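Local coordinates for lipid binding protein (Grifola frondosa, PDB 5H0Q) that probably binds membrane lipid domains made of sphingomyelin and cholesterol, for which it serves as a specific probe, at residues S80-F85 / G113-I118; I128-Q133 / V144-R149; V63-A68 / V196-S201. All coordinates share one frame; numbering follows the deposited sequence.

Contact 1. Residues S80-F85 / G113-I118; sequences SFRGHF and GSAGCI
S80-R82 pairs antiparallel with A115-G116, the register shifting by one at a classic beta bulge: F81 and R82 together face A115. The carbonyl oxygen of A115 takes both N-H groups, F81 N at 2.8 Å with a bent N-H...O angle of 138° and R82 N at 3.0 Å and almost straight, the two donors arriving from the same face of the carbonyl plane. A115 N returns a bond to R82 O at 2.9 Å. At the bulge the first segment turns a corner, leaving one sheet for the other. A chi1 of -56° sets CG of F81 beside its backbone N, and the ring meets the second strand obliquely: CD2 comes to 3.7 Å from G116 CA, and CZ to 4.1 Å from C117 SG, a sulfur-aromatic contact. L164 and L167 of helix 160-169 pack on the same ring. R82 is extended from CG to NE; its NH1 lies 4.0 Å from A115 CB, and NH2 makes a salt bridge with D168. Beyond the corner, F85 turns the edge of its ring to C117 O, with CZ 3.8 Å from that oxygen, and CE1 touches CD1 of I118. At G83 (phi 93°) a CB would press on the carbonyl oxygen of R82, and the glycine has none. Three backbone bonds thus fix the corner, two of them sharing one acceptor, while F81 packs on G116 and C117, F85 packs on I118, and the arginine charge is paired with an acid on the neighbouring helix.

Contact 2. Residues I128-Q133 / V144-R149; sequences IFSGWQ and VLVEVR
I128-Q133 and V144-R149 are neighbouring antiparallel strands, their axes 4.7 Å apart, laced by four backbone bonds in two hydrogen-bonded pairs, F129 with E147 and G131 with L145. CG of F129 is anti to its backbone N (chi1 177°), and the ring lies by G131, where a CB would run into CE1; the glycine leaves the phenylalanine its place. CE1 reaches CD2 of L145 at 4.0 Å, and the ring edge lies toward L145 O. M163 of helix 160-169 and the ring of W154 meet F129 on this face, where L145 also touches L167. The other face carries I128, S130, W132, V144, V146 and V148 and is mostly apolar: CG1 of I128 meets CG1 of V148 at 4.3 Å, and OG of S130 lies 4.2 Å from CG1 of V146 while bonding to Y200 OH. V144 places CG2 3.6 Å from G131 O. Farther along, R149 NH1 bonds V148 O at 2.9 Å within its own strand. The arrangement is a beta hairpin at the edge of a five-stranded antiparallel sheet, with one face against helix 160-169 and the other against the second sheet, as in a beta sandwich.

Contact 3. Residues V63-A68 / V196-S201; sequences VRVYNA and VEYVYS
R64 reaches over to the neighbouring strand and lays one face of its guanidinium over CB of E197, which sits toward the rim of that face, while its edge takes the carboxylate. NE bonds OE2 of E197 at 2.9 Å, with a weak second bond from NH2, and the two flat groups stand nearly perpendicular, 89° apart; OE2 is met from above the carboxylate plane. CG of R64 sits in the crowded position between backbone N and carbonyl carbon (chi1 64°), 3.6 Å from V196 O. Q48 takes NH1 and K37 also pairs with OE2. On the opposite face, CG1 of V63 meets the edge of the Y198 ring, 3.5 Å from CE2, and CG1 of V65 comes to 3.4 Å from CE2 of Y200. V63 and V196 lie side by side. Between the two faces the strands run parallel, 14° apart, joined by five backbone bonds from R64 N to V196 O through A68 N to Y200 O at 2.7 Å. One face carries the R64-E197 ion pair, where two cations probably favour ionised E197; the other is mainly apolar, its Y198 and Y200 hydroxyls bonded to G131 O and S130 OG of the facing sheet.

How the contacts relate
Contact 3 is the most central of the three, its centre about 4 Å from that of the chain, and contact 2 is likewise buried; contact 1, partly buried, lies farther out, about 14 Å away. Contacts 1 and 2 belong to successive strands of one antiparallel sheet: 114-121 pairs with 126-134, through I118 O to S130 N and G116 O to W132 N. Contact 3 lies in the other sheet, and its two tyrosine hydroxyls bridge the interface to contact 2. Contact 1, at a corner, connects the sheets along the chain. Parallel pairing with a salt bridge marks contact 3, regular antiparallel pairing with mostly apolar side chains contact 2, and a bulge contact 1.

Contact 1. Residues S80-F85 / G113-I118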
loop_
_atom_site.group_PDB
_atom_site.type_symbol
_atom_site.label_atom_id
_atom_site.label_comp_id
_atom_site.label_asym_id
_atom_site.label_seq_id
_atom_site.Cartn_x
_atom_site.Cartn_y
_atom_site.Cartn_z
ATOM N N SER A 80 1.140 12.857 6.320
ATOM C CA SER A 80 1.200 12.486 7.737
ATOM C C SER A 80 0.117 13.231 8.494
ATOM O O SER A 80 0.142 14.466 8.559
ATOM C CB SER A 80 2.551 12.825 8.367
ATOM O OG SER A 80 3.597 12.112 7.758
ATOM N N PHE A 81 -0.794 12.489 9.109
ATOM C CA PHE A 81 -1.749 13.104 10.015
ATOM C C PHE A 81 -1.217 13.170 11.438
ATOM O O PHE A 81 -1.417 14.174 12.132
ATOM C CB PHE A 81 -3.072 12.335 9.988
ATOM C CG PHE A 81 -3.677 12.206 8.618
ATOM C CD1 PHE A 81 -4.047 13.326 7.909
ATOM C CD2 PHE A 81 -3.896 10.962 8.055
ATOM C CE1 PHE A 81 -4.612 13.209 6.655
ATOM C CE2 PHE A 81 -4.460 10.836 6.802
ATOM C CZ PHE A 81 -4.820 11.963 6.102
ATOM N N ARG A 82 -0.552 12.106 11.884
ATOM C CA ARG A 82 0.177 12.087 13.149
ATOM C C ARG A 82 1.465 11.335 12.887
ATOM O O ARG A 82 1.425 10.261 12.293
ATOM C CB ARG A 82 -0.622 11.374 14.243
ATOM C CG ARG A 82 -1.976 11.949 14.483
ATOM C CD ARG A 82 -2.745 11.185 15.536
ATOM N NE ARG A 82 -4.090 11.727 15.645
ATOM C CZ ARG A 82 -5.201 11.117 15.248
ATOM N NH1 ARG A 82 -5.174 9.908 14.731
ATOM N NH2 ARG A 82 -6.364 11.730 15.375
ATOM N N GLY A 83 2.593 11.900 13.300
ATOM C CA GLY A 83 3.870 11.252 13.091
ATOM C C GLY A 83 4.529 11.697 11.800
ATOM O O GLY A 83 4.264 12.782 11.277
ATOM N N HIS A 84 5.400 10.837 11.280
ATOM C CA HIS A 84 6.206 11.202 10.131
ATOM C C HIS A 84 6.714 9.942 9.459
ATOM O O HIS A 84 6.778 8.866 10.065
ATOM C CB HIS A 84 7.357 12.143 10.514
ATOM C CG HIS A 84 8.395 11.525 11.395
ATOM N ND1 HIS A 84 8.210 11.339 12.748
ATOM C CD2 HIS A 84 9.644 11.086 11.122
ATOM C CE1 HIS A 84 9.294 10.794 13.267
ATOM N NE2 HIS A 84 10.181 10.630 12.302
ATOM N N PHE A 85 7.063 10.094 8.193
ATOM C CA PHE A 85 7.680 9.027 7.424
ATOM C C PHE A 85 9.133 8.833 7.840
ATOM O O PHE A 85 9.772 9.718 8.408
ATOM C CB PHE A 85 7.604 9.345 5.926
ATOM C CG PHE A 85 6.220 9.207 5.354
ATOM C CD1 PHE A 85 5.787 7.987 4.875
ATOM C CD2 PHE A 85 5.333 10.279 5.346
ATOM C CE1 PHE A 85 4.510 7.834 4.367
ATOM C CE2 PHE A 85 4.040 10.134 4.840
ATOM C CZ PHE A 85 3.636 8.914 4.341
ATOM N N GLY A 113 0.207 8.571 18.320
ATOM C CA GLY A 113 0.416 7.436 17.437
ATOM C C GLY A 113 0.866 7.809 16.042
ATOM O O GLY A 113 1.377 8.903 15.792
ATOM N N SER A 114 0.697 6.855 15.127
ATOM C CA SER A 114 1.104 6.987 13.731
ATOM C C SER A 114 -0.158 6.961 12.880
ATOM O O SER A 114 -0.945 6.009 12.970
ATOM C CB SER A 114 2.038 5.850 13.333
ATOM O OG SER A 114 2.058 5.667 11.940
ATOM N N ALA A 115 -0.360 8.004 12.068
ATOM C CA ALA A 115 -1.516 8.064 11.186
ATOM C C ALA A 115 -1.127 8.782 9.904
ATOM O O ALA A 115 -0.533 9.863 9.957
ATOM C CB ALA A 115 -2.677 8.782 11.863
ATOM N N GLY A 116 -1.421 8.178 8.758
ATOM C CA GLY A 116 -1.011 8.778 7.507
ATOM C C GLY A 116 -1.604 8.037 6.337
ATOM O O GLY A 116 -2.408 7.120 6.505
ATOM N N CYS A 117 -1.174 8.431 5.138
ATOM C CA CYS A 117 -1.658 7.759 3.945
ATOM C C CYS A 117 -0.723 8.005 2.780
ATOM O O CYS A 117 0.115 8.915 2.795
ATOM C CB CYS A 117 -3.069 8.222 3.607
ATOM S SG CYS A 117 -3.130 9.934 2.947
ATOM N N ILE A 118 -0.837 7.130 1.800
ATOM C CA ILE A 118 -0.244 7.323 0.489
ATOM C C ILE A 118 -1.360 7.110 -0.515
ATOM O O ILE A 118 -2.219 6.246 -0.316
ATOM C CB ILE A 118 0.940 6.366 0.213
ATOM C CG1 ILE A 118 2.057 6.637 1.218
ATOM C CG2 ILE A 118 1.479 6.598 -1.198
ATOM C CD1 ILE A 118 3.331 5.878 0.947
#

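Contact 2. Residues I128-Q133 / V144-R149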
loop_
_atom_site.group_PDB
_atom_site.type_symbol
_atom_site.label_atom_id
_atom_site.label_comp_id
_atom_site.label_asym_id
_atom_site.label_seq_id
_atom_site.Cartn_x
_atom_site.Cartn_y
_atom_site.Cartn_z
ATOM N N ILE A 128 -5.766 5.393 -5.579
ATOM C CA ILE A 128 -5.980 4.450 -4.503
ATOM C C ILE A 128 -5.459 5.091 -3.233
ATOM O O ILE A 128 -4.245 5.261 -3.088
ATOM C CB ILE A 128 -5.269 3.125 -4.752
ATOM C CG1 ILE A 128 -5.685 2.522 -6.081
ATOM C CG2 ILE A 128 -5.584 2.179 -3.599
ATOM C CD1 ILE A 128 -4.824 1.371 -6.544
ATOM N N PHE A 129 -6.360 5.386 -2.300
ATOM C CA PHE A 129 -5.993 5.870 -0.970
ATOM C C PHE A 129 -5.643 4.682 -0.081
ATOM O O PHE A 129 -6.435 3.748 0.048
ATOM C CB PHE A 129 -7.168 6.653 -0.388
ATOM C CG PHE A 129 -6.966 7.154 1.018
ATOM C CD1 PHE A 129 -7.129 6.300 2.094
ATOM C CD2 PHE A 129 -6.668 8.482 1.268
ATOM C CE1 PHE A 129 -6.968 6.747 3.394
ATOM C CE2 PHE A 129 -6.514 8.946 2.575
ATOM C CZ PHE A 129 -6.678 8.074 3.640
ATOM N N SER A 130 -4.452 4.710 0.527
ATOM C CA SER A 130 -4.032 3.668 1.449
ATOM C C SER A 130 -3.609 4.338 2.746
ATOM O O SER A 130 -2.578 5.015 2.791
ATOM C CB SER A 130 -2.900 2.849 0.851
ATOM O OG SER A 130 -3.309 2.304 -0.391
ATOM N N GLY A 131 -4.407 4.152 3.783
ATOM C CA GLY A 131 -4.199 4.851 5.027
ATOM C C GLY A 131 -4.087 3.918 6.217
ATOM O O GLY A 131 -4.614 2.808 6.227
ATOM N N TRP A 132 -3.418 4.416 7.242
ATOM C CA TRP A 132 -3.250 3.676 8.474
ATOM C C TRP A 132 -3.474 4.627 9.632
ATOM O O TRP A 132 -3.323 5.841 9.516
ATOM C CB TRP A 132 -1.850 3.031 8.550
ATOM C CG TRP A 132 -0.759 4.075 8.427
ATOM C CD1 TRP A 132 -0.177 4.789 9.440
ATOM C CD2 TRP A 132 -0.205 4.574 7.216
ATOM N NE1 TRP A 132 0.740 5.676 8.925
ATOM C CE2 TRP A 132 0.721 5.580 7.559
ATOM C CE3 TRP A 132 -0.400 4.267 5.859
ATOM C CZ2 TRP A 132 1.450 6.269 6.598
ATOM C CZ3 TRP A 132 0.338 4.915 4.931
ATOM C CH2 TRP A 132 1.236 5.927 5.292
ATOM N N GLN A 133 -3.829 4.053 10.769
ATOM C CA GLN A 133 -4.026 4.825 11.991
ATOM C C GLN A 133 -3.737 3.854 13.126
ATOM O O GLN A 133 -4.515 2.920 13.356
ATOM C CB GLN A 133 -5.435 5.401 12.060
ATOM C CG GLN A 133 -5.680 6.356 13.234
ATOM C CD GLN A 133 -6.025 5.643 14.532
ATOM O OE1 GLN A 133 -5.257 5.680 15.506
ATOM N NE2 GLN A 133 -7.177 4.989 14.559
ATOM N N VAL A 144 -6.688 0.193 9.458
ATOM C CA VAL A 144 -6.217 0.311 8.084
ATOM C C VAL A 144 -7.424 0.618 7.202
ATOM O O VAL A 144 -8.546 0.218 7.511
ATOM C CB VAL A 144 -5.497 -0.969 7.620
ATOM C CG1 VAL A 144 -6.460 -2.122 7.562
ATOM C CG2 VAL A 144 -4.801 -0.769 6.308
ATOM N N LEU A 145 -7.183 1.333 6.095
ATOM C CA LEU A 145 -8.275 1.777 5.235
ATOM C C LEU A 145 -7.787 1.923 3.809
ATOM O O LEU A 145 -6.783 2.602 3.569
ATOM C CB LEU A 145 -8.813 3.117 5.713
ATOM C CG LEU A 145 -9.950 3.725 4.880
ATOM C CD1 LEU A 145 -11.191 2.906 5.072
ATOM C CD2 LEU A 145 -10.150 5.164 5.268
ATOM N N VAL A 146 -8.512 1.329 2.859
ATOM C CA VAL A 146 -8.236 1.560 1.449
ATOM C C VAL A 146 -9.509 2.078 0.792
ATOM O O VAL A 146 -10.619 1.705 1.172
ATOM C CB VAL A 146 -7.723 0.311 0.701
ATOM C CG1 VAL A 146 -6.361 -0.084 1.223
ATOM C CG2 VAL A 146 -8.712 -0.831 0.859
ATOM N N GLU A 147 -9.332 2.963 -0.180
ATOM C CA GLU A 147 -10.433 3.414 -1.040
ATOM C C GLU A 147 -9.911 3.571 -2.451
ATOM O O GLU A 147 -8.867 4.200 -2.651
ATOM C CB GLU A 147 -11.025 4.738 -0.580
ATOM C CG GLU A 147 -11.872 4.612 0.657
ATOM C CD GLU A 147 -12.591 5.903 1.044
ATOM O OE1 GLU A 147 -12.413 6.927 0.354
ATOM O OE2 GLU A 147 -13.299 5.882 2.074
ATOM N N VAL A 148 -10.636 3.019 -3.420
ATOM C CA VAL A 148 -10.351 3.239 -4.832
ATOM C C VAL A 148 -11.386 4.233 -5.336
ATOM O O VAL A 148 -12.580 4.022 -5.141
ATOM C CB VAL A 148 -10.416 1.939 -5.653
ATOM C CG1 VAL A 148 -9.895 2.178 -7.067
ATOM C CG2 VAL A 148 -9.626 0.817 -4.995
ATOM N N ARG A 149 -10.925 5.318 -5.951
ATOM C CA ARG A 149 -11.798 6.367 -6.466
ATOM C C ARG A 149 -11.224 6.922 -7.766
ATOM O O ARG A 149 -10.132 6.561 -8.194
ATOM C CB ARG A 149 -11.968 7.499 -5.443
ATOM C CG ARG A 149 -12.687 7.094 -4.167
ATOM C CD ARG A 149 -14.128 6.693 -4.381
ATOM N NE ARG A 149 -14.850 6.519 -3.114
ATOM C CZ ARG A 149 -14.860 5.411 -2.371
ATOM N NH1 ARG A 149 -14.200 4.338 -2.766
ATOM N NH2 ARG A 149 -15.565 5.375 -1.238
#

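Contact 3. Residues V63-A68 / V196-S201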
loop_
_atom_site.group_PDB
_atom_site.type_symbol
_atom_site.label_atom_id
_atom_site.label_comp_id
_atom_site.label_asym_id
_atom_site.label_seq_id
_atom_site.Cartn_x
_atom_site.Cartn_y
_atom_site.Cartn_z
ATOM N N VAL A 63 5.069 -0.836 6.451
ATOM C CA VAL A 63 4.108 -0.982 5.361
ATOM C C VAL A 63 4.766 -1.662 4.182
ATOM O O VAL A 63 5.813 -1.207 3.711
ATOM C CB VAL A 63 3.547 0.371 4.908
ATOM C CG1 VAL A 63 2.558 0.153 3.764
ATOM C CG2 VAL A 63 2.879 1.088 6.058
ATOM N N ARG A 64 4.156 -2.748 3.698
ATOM C CA ARG A 64 4.537 -3.324 2.412
ATOM C C ARG A 64 3.364 -3.158 1.450
ATOM O O ARG A 64 2.208 -3.361 1.827
ATOM C CB ARG A 64 4.951 -4.783 2.534
ATOM C CG ARG A 64 3.899 -5.788 2.983
ATOM C CD ARG A 64 4.494 -7.212 2.959
ATOM N NE ARG A 64 3.489 -8.235 3.224
ATOM C CZ ARG A 64 3.241 -8.803 4.393
ATOM N NH1 ARG A 64 3.962 -8.505 5.471
ATOM N NH2 ARG A 64 2.263 -9.693 4.476
ATOM N N VAL A 65 3.674 -2.847 0.197
ATOM C CA VAL A 65 2.675 -2.555 -0.839
ATOM C C VAL A 65 2.987 -3.428 -2.036
ATOM O O VAL A 65 4.111 -3.377 -2.540
ATOM C CB VAL A 65 2.736 -1.077 -1.256
ATOM C CG1 VAL A 65 1.723 -0.806 -2.354
ATOM C CG2 VAL A 65 2.568 -0.174 -0.066
ATOM N N TYR A 66 1.993 -4.186 -2.532
ATOM C CA TYR A 66 2.162 -5.022 -3.714
ATOM C C TYR A 66 1.218 -4.521 -4.797
ATOM O O TYR A 66 0.005 -4.444 -4.574
ATOM C CB TYR A 66 1.882 -6.508 -3.449
ATOM C CG TYR A 66 2.258 -7.400 -4.592
ATOM C CD1 TYR A 66 3.562 -7.445 -5.052
ATOM C CD2 TYR A 66 1.304 -8.192 -5.235
ATOM C CE1 TYR A 66 3.925 -8.289 -6.089
ATOM C CE2 TYR A 66 1.663 -9.027 -6.270
ATOM C CZ TYR A 66 2.959 -9.057 -6.698
ATOM O OH TYR A 66 3.346 -9.889 -7.703
ATOM N N ASN A 67 1.768 -4.226 -5.969
ATOM C CA ASN A 67 0.978 -3.783 -7.122
ATOM C C ASN A 67 0.737 -4.965 -8.044
ATOM O O ASN A 67 1.661 -5.438 -8.709
ATOM C CB ASN A 67 1.688 -2.657 -7.859
ATOM C CG ASN A 67 0.945 -2.243 -9.128
ATOM O OD1 ASN A 67 -0.212 -2.593 -9.300
ATOM N ND2 ASN A 67 1.632 -1.563 -10.022
ATOM N N ALA A 68 -0.512 -5.445 -8.074
ATOM C CA ALA A 68 -0.964 -6.483 -8.994
ATOM C C ALA A 68 -2.083 -5.964 -9.897
ATOM O O ALA A 68 -2.967 -6.732 -10.265
ATOM C CB ALA A 68 -1.434 -7.717 -8.226
ATOM N N VAL A 196 1.844 -3.763 8.172
ATOM C CA VAL A 196 0.709 -3.386 7.337
ATOM C C VAL A 196 1.006 -3.885 5.936
ATOM O O VAL A 196 2.147 -3.780 5.475
ATOM C CB VAL A 196 0.500 -1.862 7.350
ATOM C CG1 VAL A 196 -0.583 -1.450 6.349
ATOM C CG2 VAL A 196 0.140 -1.415 8.721
ATOM N N GLU A 197 -0.020 -4.415 5.255
ATOM C CA GLU A 197 0.095 -4.835 3.861
ATOM C C GLU A 197 -1.047 -4.241 3.049
ATOM O O GLU A 197 -2.211 -4.346 3.439
ATOM C CB GLU A 197 0.062 -6.349 3.699
ATOM C CG GLU A 197 0.187 -6.839 2.225
ATOM C CD GLU A 197 0.098 -8.350 2.090
ATOM O OE1 GLU A 197 -0.995 -8.888 2.326
ATOM O OE2 GLU A 197 1.121 -8.984 1.759
ATOM N N TYR A 198 -0.707 -3.614 1.927
ATOM C CA TYR A 198 -1.680 -3.186 0.925
ATOM C C TYR A 198 -1.456 -3.996 -0.341
ATOM O O TYR A 198 -0.319 -4.083 -0.816
ATOM C CB TYR A 198 -1.506 -1.699 0.624
ATOM C CG TYR A 198 -1.760 -0.812 1.797
ATOM C CD1 TYR A 198 -3.045 -0.619 2.290
ATOM C CD2 TYR A 198 -0.703 -0.203 2.467
ATOM C CE1 TYR A 198 -3.275 0.181 3.409
ATOM C CE2 TYR A 198 -0.923 0.607 3.568
ATOM C CZ TYR A 198 -2.201 0.788 4.043
ATOM O OH TYR A 198 -2.445 1.584 5.136
ATOM N N VAL A 199 -2.544 -4.490 -0.936
ATOM C CA VAL A 199 -2.474 -5.198 -2.206
ATOM C C VAL A 199 -3.483 -4.579 -3.144
ATOM O O VAL A 199 -4.679 -4.559 -2.829
ATOM C CB VAL A 199 -2.779 -6.686 -2.051
ATOM C CG1 VAL A 199 -2.599 -7.402 -3.362
ATOM C CG2 VAL A 199 -1.872 -7.272 -0.990
ATOM N N TYR A 200 -3.028 -4.190 -4.319
ATOM C CA TYR A 200 -3.907 -3.657 -5.365
ATOM C C TYR A 200 -3.989 -4.680 -6.489
ATOM O O TYR A 200 -2.945 -5.168 -6.952
ATOM C CB TYR A 200 -3.368 -2.332 -5.871
ATOM C CG TYR A 200 -2.883 -1.431 -4.782
ATOM C CD1 TYR A 200 -3.669 -1.188 -3.659
ATOM C CD2 TYR A 200 -1.645 -0.828 -4.867
ATOM C CE1 TYR A 200 -3.221 -0.388 -2.657
ATOM C CE2 TYR A 200 -1.180 -0.023 -3.857
ATOM C CZ TYR A 200 -1.968 0.201 -2.759
ATOM O OH TYR A 200 -1.484 0.989 -1.744
ATOM N N SER A 201 -5.214 -4.998 -6.941
ATOM C CA SER A 201 -5.396 -6.050 -7.929
ATOM C C SER A 201 -6.472 -5.640 -8.943
ATOM O O SER A 201 -7.129 -4.611 -8.790
ATOM C CB SER A 201 -5.757 -7.372 -7.256
ATOM O OG SER A 201 -6.900 -7.234 -6.427
#